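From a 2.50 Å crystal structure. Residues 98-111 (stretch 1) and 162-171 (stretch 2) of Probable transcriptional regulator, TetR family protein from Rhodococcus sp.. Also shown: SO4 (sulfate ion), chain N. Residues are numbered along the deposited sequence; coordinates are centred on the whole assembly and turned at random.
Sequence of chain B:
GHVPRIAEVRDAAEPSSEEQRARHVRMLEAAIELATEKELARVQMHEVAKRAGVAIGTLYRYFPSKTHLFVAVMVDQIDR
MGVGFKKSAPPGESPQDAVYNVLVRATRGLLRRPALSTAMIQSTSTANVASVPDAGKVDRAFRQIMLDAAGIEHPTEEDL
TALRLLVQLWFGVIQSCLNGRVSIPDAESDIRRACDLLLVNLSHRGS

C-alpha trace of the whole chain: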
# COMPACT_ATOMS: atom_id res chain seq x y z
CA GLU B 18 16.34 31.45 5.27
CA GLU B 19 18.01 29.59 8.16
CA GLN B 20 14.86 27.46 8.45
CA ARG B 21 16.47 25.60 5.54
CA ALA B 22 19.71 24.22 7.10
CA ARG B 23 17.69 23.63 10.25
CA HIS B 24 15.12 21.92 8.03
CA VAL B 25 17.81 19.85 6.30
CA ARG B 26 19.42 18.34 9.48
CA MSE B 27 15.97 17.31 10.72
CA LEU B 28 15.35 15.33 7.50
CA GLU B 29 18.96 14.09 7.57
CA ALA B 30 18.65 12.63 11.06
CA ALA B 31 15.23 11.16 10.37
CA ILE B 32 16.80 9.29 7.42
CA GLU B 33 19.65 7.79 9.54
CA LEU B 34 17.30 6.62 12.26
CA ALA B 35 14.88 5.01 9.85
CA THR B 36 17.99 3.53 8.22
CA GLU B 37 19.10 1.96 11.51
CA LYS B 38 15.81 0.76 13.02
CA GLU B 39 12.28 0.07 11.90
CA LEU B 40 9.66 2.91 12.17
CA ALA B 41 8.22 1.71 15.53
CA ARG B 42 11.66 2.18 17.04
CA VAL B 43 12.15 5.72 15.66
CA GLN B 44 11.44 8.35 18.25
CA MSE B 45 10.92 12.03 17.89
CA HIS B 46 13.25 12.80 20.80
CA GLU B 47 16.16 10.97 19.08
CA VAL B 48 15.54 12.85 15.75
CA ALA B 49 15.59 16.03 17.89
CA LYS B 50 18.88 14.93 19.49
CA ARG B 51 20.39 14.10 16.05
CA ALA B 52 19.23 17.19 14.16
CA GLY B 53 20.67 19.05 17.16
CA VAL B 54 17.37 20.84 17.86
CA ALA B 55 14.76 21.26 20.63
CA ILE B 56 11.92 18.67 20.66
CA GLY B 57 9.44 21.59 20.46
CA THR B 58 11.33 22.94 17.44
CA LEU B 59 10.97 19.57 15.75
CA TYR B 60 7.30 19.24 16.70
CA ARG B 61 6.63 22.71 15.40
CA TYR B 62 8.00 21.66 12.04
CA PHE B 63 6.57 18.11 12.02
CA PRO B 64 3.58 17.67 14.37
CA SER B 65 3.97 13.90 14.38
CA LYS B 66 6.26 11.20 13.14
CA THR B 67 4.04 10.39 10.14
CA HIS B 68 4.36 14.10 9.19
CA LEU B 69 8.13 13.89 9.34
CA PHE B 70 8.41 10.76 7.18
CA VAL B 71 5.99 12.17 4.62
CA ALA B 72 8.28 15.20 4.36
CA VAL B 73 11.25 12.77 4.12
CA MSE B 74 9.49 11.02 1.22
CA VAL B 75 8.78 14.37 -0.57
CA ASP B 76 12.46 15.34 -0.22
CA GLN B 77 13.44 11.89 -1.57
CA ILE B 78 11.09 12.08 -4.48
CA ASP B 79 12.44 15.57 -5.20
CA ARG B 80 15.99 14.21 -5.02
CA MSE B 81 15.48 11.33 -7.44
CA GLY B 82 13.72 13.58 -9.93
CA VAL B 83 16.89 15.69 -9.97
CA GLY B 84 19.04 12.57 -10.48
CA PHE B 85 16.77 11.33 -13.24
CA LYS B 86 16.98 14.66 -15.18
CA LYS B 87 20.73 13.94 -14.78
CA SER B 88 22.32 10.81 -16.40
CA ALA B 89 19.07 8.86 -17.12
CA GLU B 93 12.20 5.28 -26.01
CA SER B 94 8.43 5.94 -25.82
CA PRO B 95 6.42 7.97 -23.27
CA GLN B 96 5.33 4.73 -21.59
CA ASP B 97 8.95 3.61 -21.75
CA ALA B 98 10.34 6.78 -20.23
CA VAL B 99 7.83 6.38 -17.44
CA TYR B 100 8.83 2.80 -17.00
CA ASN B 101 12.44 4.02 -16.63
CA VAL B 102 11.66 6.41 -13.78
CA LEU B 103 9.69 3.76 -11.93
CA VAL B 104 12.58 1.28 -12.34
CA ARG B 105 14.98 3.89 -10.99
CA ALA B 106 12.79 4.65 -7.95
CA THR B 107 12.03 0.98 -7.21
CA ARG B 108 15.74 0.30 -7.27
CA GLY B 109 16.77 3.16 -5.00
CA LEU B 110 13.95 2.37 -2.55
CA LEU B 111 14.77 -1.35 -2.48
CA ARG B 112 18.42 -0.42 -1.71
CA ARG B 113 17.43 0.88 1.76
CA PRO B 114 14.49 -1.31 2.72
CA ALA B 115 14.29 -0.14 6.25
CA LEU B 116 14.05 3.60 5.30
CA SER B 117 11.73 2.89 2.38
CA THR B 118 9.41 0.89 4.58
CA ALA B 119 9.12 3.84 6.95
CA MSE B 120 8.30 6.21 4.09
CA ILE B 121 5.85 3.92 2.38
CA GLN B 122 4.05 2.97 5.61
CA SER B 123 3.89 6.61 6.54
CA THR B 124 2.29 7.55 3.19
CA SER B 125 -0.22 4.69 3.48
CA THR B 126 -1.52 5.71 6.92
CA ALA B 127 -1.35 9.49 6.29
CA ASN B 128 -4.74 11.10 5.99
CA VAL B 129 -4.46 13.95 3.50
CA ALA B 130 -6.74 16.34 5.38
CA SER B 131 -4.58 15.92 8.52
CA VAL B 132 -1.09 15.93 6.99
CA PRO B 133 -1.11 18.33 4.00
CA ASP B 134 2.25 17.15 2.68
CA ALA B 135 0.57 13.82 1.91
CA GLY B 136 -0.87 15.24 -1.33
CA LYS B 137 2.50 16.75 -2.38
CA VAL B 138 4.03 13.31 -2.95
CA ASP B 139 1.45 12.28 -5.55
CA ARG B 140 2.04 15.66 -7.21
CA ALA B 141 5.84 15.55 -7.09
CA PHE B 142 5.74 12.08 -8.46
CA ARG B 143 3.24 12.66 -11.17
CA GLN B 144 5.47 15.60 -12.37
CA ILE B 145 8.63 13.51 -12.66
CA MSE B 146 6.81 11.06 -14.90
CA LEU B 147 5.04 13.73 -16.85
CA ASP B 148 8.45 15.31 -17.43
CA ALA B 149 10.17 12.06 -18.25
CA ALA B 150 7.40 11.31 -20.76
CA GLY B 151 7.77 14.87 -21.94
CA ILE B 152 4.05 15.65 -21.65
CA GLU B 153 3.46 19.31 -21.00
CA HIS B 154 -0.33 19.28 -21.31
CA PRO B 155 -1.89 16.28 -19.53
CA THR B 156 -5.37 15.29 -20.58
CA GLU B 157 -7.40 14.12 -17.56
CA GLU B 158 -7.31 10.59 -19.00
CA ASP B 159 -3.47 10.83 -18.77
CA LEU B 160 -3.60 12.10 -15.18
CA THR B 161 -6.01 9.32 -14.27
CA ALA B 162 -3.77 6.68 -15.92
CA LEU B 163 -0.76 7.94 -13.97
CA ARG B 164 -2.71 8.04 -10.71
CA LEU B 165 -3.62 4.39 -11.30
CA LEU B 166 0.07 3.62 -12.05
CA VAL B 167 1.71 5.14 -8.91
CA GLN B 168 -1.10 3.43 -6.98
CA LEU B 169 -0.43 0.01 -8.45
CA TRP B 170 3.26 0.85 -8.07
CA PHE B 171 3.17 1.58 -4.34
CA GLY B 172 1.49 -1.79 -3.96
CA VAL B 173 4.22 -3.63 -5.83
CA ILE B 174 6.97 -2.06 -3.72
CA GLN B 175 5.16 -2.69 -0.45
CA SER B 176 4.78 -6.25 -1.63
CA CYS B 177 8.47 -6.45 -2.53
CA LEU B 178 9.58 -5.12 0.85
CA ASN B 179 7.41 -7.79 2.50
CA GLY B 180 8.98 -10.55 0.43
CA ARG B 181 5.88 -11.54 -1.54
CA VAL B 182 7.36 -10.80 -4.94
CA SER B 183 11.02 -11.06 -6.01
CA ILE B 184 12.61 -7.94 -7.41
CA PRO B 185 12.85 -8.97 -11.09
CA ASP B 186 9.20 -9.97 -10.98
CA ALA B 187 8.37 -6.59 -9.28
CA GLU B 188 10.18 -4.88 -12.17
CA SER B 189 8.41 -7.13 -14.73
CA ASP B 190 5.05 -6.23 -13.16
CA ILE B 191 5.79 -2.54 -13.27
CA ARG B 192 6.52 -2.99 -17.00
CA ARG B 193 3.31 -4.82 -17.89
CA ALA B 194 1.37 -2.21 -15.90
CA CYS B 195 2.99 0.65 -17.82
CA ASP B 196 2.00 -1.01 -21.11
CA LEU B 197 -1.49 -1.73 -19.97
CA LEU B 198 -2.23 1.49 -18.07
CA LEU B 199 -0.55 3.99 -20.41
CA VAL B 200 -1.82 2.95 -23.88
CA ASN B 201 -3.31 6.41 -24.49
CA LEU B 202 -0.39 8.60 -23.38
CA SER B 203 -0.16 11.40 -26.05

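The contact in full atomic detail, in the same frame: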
# COMPACT_ATOMS: atom_id res chain seq x y z
N ALA B 98 9.64 5.83 -21.05
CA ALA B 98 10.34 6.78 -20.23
C ALA B 98 9.80 6.66 -18.80
O ALA B 98 10.54 6.78 -17.82
CB ALA B 98 10.17 8.18 -20.77
N VAL B 99 8.51 6.39 -18.71
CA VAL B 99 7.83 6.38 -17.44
C VAL B 99 8.21 5.09 -16.73
O VAL B 99 8.57 5.08 -15.57
CB VAL B 99 6.30 6.53 -17.63
CG1 VAL B 99 5.61 6.35 -16.33
CG2 VAL B 99 5.97 7.93 -18.21
N TYR B 100 8.20 4.01 -17.47
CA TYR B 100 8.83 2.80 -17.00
C TYR B 100 10.22 3.05 -16.41
O TYR B 100 10.53 2.53 -15.36
CB TYR B 100 8.93 1.78 -18.12
CG TYR B 100 9.56 0.54 -17.62
CD1 TYR B 100 8.96 -0.19 -16.59
CD2 TYR B 100 10.78 0.09 -18.13
CE1 TYR B 100 9.51 -1.34 -16.10
CE2 TYR B 100 11.35 -1.08 -17.65
CZ TYR B 100 10.71 -1.80 -16.63
OH TYR B 100 11.24 -2.95 -16.11
N ASN B 101 11.06 3.82 -17.09
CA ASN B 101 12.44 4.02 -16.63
C ASN B 101 12.55 4.78 -15.30
O ASN B 101 13.48 4.54 -14.53
CB ASN B 101 13.31 4.71 -17.69
CG ASN B 101 13.60 3.83 -18.91
OD1 ASN B 101 13.65 4.33 -20.05
ND2 ASN B 101 13.81 2.53 -18.70
N VAL B 102 11.63 5.70 -15.05
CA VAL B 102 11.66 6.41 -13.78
C VAL B 102 11.24 5.48 -12.63
O VAL B 102 11.83 5.52 -11.54
CB VAL B 102 10.79 7.73 -13.78
CG1 VAL B 102 10.86 8.44 -15.08
CG2 VAL B 102 9.33 7.46 -13.43
N LEU B 103 10.24 4.65 -12.91
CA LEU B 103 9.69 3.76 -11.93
C LEU B 103 10.74 2.74 -11.54
O LEU B 103 10.94 2.50 -10.34
CB LEU B 103 8.39 3.11 -12.43
CG LEU B 103 7.04 3.60 -11.86
CD1 LEU B 103 7.01 5.08 -11.45
CD2 LEU B 103 5.89 3.31 -12.81
N VAL B 104 11.46 2.22 -12.54
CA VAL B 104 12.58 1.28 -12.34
C VAL B 104 13.69 1.90 -11.48
O VAL B 104 14.19 1.27 -10.54
CB VAL B 104 13.17 0.78 -13.70
CG1 VAL B 104 14.51 0.06 -13.52
CG2 VAL B 104 12.17 -0.12 -14.43
N ARG B 105 14.06 3.13 -11.80
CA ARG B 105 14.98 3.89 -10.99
C ARG B 105 14.54 4.08 -9.54
O ARG B 105 15.34 3.90 -8.64
CB ARG B 105 15.17 5.28 -11.61
CG ARG B 105 16.21 6.12 -10.90
CD ARG B 105 17.58 5.60 -11.20
NE ARG B 105 18.01 6.02 -12.54
CZ ARG B 105 18.47 7.23 -12.84
NH1 ARG B 105 18.59 8.17 -11.89
NH2 ARG B 105 18.82 7.49 -14.09
N ALA B 106 13.28 4.47 -9.31
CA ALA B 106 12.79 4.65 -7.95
C ALA B 106 12.71 3.32 -7.17
O ALA B 106 13.17 3.23 -6.03
CB ALA B 106 11.45 5.33 -7.99
N THR B 107 12.14 2.29 -7.81
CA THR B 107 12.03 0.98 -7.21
C THR B 107 13.41 0.54 -6.73
O THR B 107 13.58 0.06 -5.59
CB THR B 107 11.53 -0.05 -8.23
OG1 THR B 107 10.30 0.40 -8.85
CG2 THR B 107 11.29 -1.37 -7.56
N ARG B 108 14.42 0.75 -7.59
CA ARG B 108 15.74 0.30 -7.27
C ARG B 108 16.33 1.03 -6.09
O ARG B 108 16.75 0.39 -5.14
CB ARG B 108 16.64 0.32 -8.49
CG ARG B 108 16.47 -0.95 -9.32
CD ARG B 108 17.18 -0.78 -10.63
NE ARG B 108 16.80 -1.87 -11.53
CZ ARG B 108 17.19 -1.96 -12.78
NH1 ARG B 108 16.81 -3.00 -13.49
NH2 ARG B 108 17.97 -1.04 -13.29
N GLY B 109 16.28 2.36 -6.12
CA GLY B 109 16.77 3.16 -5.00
C GLY B 109 16.02 3.04 -3.68
O GLY B 109 16.61 3.20 -2.64
N LEU B 110 14.73 2.75 -3.73
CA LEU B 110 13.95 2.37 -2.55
C LEU B 110 14.35 1.02 -1.99
O LEU B 110 14.58 0.88 -0.78
CB LEU B 110 12.46 2.32 -2.88
CG LEU B 110 11.45 3.32 -2.30
CD1 LEU B 110 11.96 4.75 -2.31
CD2 LEU B 110 10.21 3.25 -3.15
N LEU B 111 14.40 0.01 -2.86
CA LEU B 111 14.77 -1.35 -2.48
C LEU B 111 16.19 -1.44 -1.95
O LEU B 111 16.51 -2.40 -1.28
CB LEU B 111 14.59 -2.28 -3.64
CG LEU B 111 13.36 -3.17 -3.86
CD1 LEU B 111 12.11 -2.90 -3.00
CD2 LEU B 111 13.01 -3.03 -5.30
N ALA B 162 -4.69 7.81 -15.65
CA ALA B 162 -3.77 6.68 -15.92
C ALA B 162 -2.56 6.66 -15.00
O ALA B 162 -2.23 5.65 -14.39
CB ALA B 162 -3.33 6.66 -17.38
N LEU B 163 -1.92 7.82 -14.85
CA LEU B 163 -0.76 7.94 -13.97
C LEU B 163 -1.10 7.87 -12.49
O LEU B 163 -0.23 7.63 -11.69
CB LEU B 163 -0.00 9.22 -14.27
CG LEU B 163 0.62 9.26 -15.67
CD1 LEU B 163 0.96 10.69 -16.05
CD2 LEU B 163 1.86 8.35 -15.75
N ARG B 164 -2.34 8.12 -12.12
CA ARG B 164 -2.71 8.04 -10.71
C ARG B 164 -2.89 6.55 -10.42
O ARG B 164 -2.39 6.05 -9.43
CB ARG B 164 -3.97 8.86 -10.41
CG ARG B 164 -4.06 9.37 -8.94
CD ARG B 164 -5.49 9.76 -8.48
NE ARG B 164 -6.29 10.16 -9.63
CZ ARG B 164 -7.32 9.46 -10.09
NH1 ARG B 164 -7.68 8.36 -9.45
NH2 ARG B 164 -7.97 9.86 -11.18
N LEU B 165 -3.57 5.85 -11.34
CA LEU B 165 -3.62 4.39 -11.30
C LEU B 165 -2.23 3.69 -11.28
O LEU B 165 -2.04 2.70 -10.57
CB LEU B 165 -4.47 3.86 -12.46
CG LEU B 165 -5.96 4.25 -12.49
CD1 LEU B 165 -6.64 3.69 -13.75
CD2 LEU B 165 -6.70 3.77 -11.28
N LEU B 166 -1.27 4.20 -12.05
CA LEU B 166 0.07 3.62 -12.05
C LEU B 166 0.76 3.78 -10.68
O LEU B 166 1.06 2.76 -10.05
CB LEU B 166 0.93 4.17 -13.18
CG LEU B 166 2.29 3.53 -13.50
CD1 LEU B 166 2.22 2.03 -13.79
CD2 LEU B 166 2.99 4.25 -14.67
N VAL B 167 0.96 5.01 -10.18
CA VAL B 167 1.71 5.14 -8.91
C VAL B 167 1.00 4.38 -7.79
O VAL B 167 1.63 3.97 -6.82
CB VAL B 167 2.10 6.60 -8.46
CG1 VAL B 167 2.21 7.55 -9.63
CG2 VAL B 167 1.16 7.14 -7.40
N GLN B 168 -0.30 4.18 -7.96
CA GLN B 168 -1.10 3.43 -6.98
C GLN B 168 -0.71 1.97 -7.02
O GLN B 168 -0.12 1.47 -6.06
CB GLN B 168 -2.62 3.66 -7.15
CG GLN B 168 -3.26 4.55 -6.02
CD GLN B 168 -2.51 4.47 -4.64
OE1 GLN B 168 -2.89 3.69 -3.75
NE2 GLN B 168 -1.44 5.28 -4.49
N LEU B 169 -0.98 1.32 -8.14
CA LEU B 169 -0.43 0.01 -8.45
C LEU B 169 1.07 -0.13 -8.10
O LEU B 169 1.52 -1.19 -7.67
CB LEU B 169 -0.66 -0.32 -9.91
CG LEU B 169 -0.07 -1.60 -10.50
CD1 LEU B 169 -0.23 -2.78 -9.60
CD2 LEU B 169 -0.78 -1.87 -11.79
N TRP B 170 1.83 0.94 -8.25
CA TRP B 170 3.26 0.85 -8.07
C TRP B 170 3.59 0.72 -6.60
O TRP B 170 4.30 -0.21 -6.21
CB TRP B 170 3.95 2.06 -8.67
CG TRP B 170 5.41 2.04 -8.42
CD1 TRP B 170 6.32 1.20 -8.98
CD2 TRP B 170 6.12 2.91 -7.55
NE1 TRP B 170 7.55 1.48 -8.51
CE2 TRP B 170 7.48 2.53 -7.64
CE3 TRP B 170 5.75 3.97 -6.71
CZ2 TRP B 170 8.48 3.17 -6.91
CZ3 TRP B 170 6.75 4.61 -5.98
CH2 TRP B 170 8.11 4.20 -6.09
N PHE B 171 3.05 1.64 -5.80
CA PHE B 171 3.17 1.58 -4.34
C PHE B 171 2.86 0.20 -3.81
O PHE B 171 3.51 -0.27 -2.90
CB PHE B 171 2.25 2.59 -3.65
CG PHE B 171 2.94 3.85 -3.25
CD1 PHE B 171 3.14 4.14 -1.91
CD2 PHE B 171 3.40 4.75 -4.23
CE1 PHE B 171 3.81 5.33 -1.54
CE2 PHE B 171 4.07 5.96 -3.87
CZ PHE B 171 4.27 6.24 -2.53
S SO4 N . 18.47 -2.84 -16.86
O1 SO4 N . 18.30 -3.36 -15.52
O2 SO4 N . 19.30 -3.76 -17.63
O3 SO4 N . 17.15 -2.72 -17.50
O4 SO4 N . 19.16 -1.54 -16.78

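A tryptophan can bridge two helices whose backbones stand well apart, packing its rings against apolar neighbours while its NH pairs with a polar one. The contact between helices 98-111 and 162-171 illustrates the principle. Their axes come no closer than 12.2 Å and run in roughly the same direction, 28° apart, so side chains, above all the large indole of Trp170, span the space between them.

At the centre, Trp170 points its CA-to-CB bond toward the first helix and fits as a knob among Leu103, Ala106, Thr107 and Leu110, residues brought together by successive helical turns. Leu103 lies over one face of the indole: its CG stands 4.0 Å from the centroid of the five-membered ring of Trp170, only 17° off the ring normal, a CH-pi arrangement. The Leu103 CA-to-CB bond points sideways, yet the end of the side chain comes nearer the second helix. Farther along the ring system, Ala106 CB packs 3.8 Å from Trp170 CZ2, and Leu110 CD2 lies 3.7 Å from Trp170 CH2, both at oblique positions.

Toward the start of both stretches the packing becomes purely aliphatic. Leu166 CD2 approaches Leu103 CD2 at 3.6 Å and Val99 CG1 at 3.7 Å, while Leu163 CD2 makes a looser contact with Val99 CG1 at 4.3 Å.

The polar component sits at the indole edge. Trp170 NE1 donates a nearly straight hydrogen bond to Thr107 OG1 (3.0 Å, 163°), which gives the indole NH of this buried residue a partner. Thr107 OG1 in turn donates to Leu103 O at 2.7 Å, within its own helix, so the hydroxyl acts as acceptor and donor at once. Beyond the interface, Arg108 NH1 donates to O1 of a sulfate, probably from the crystallisation liquor, at 2.5 Å.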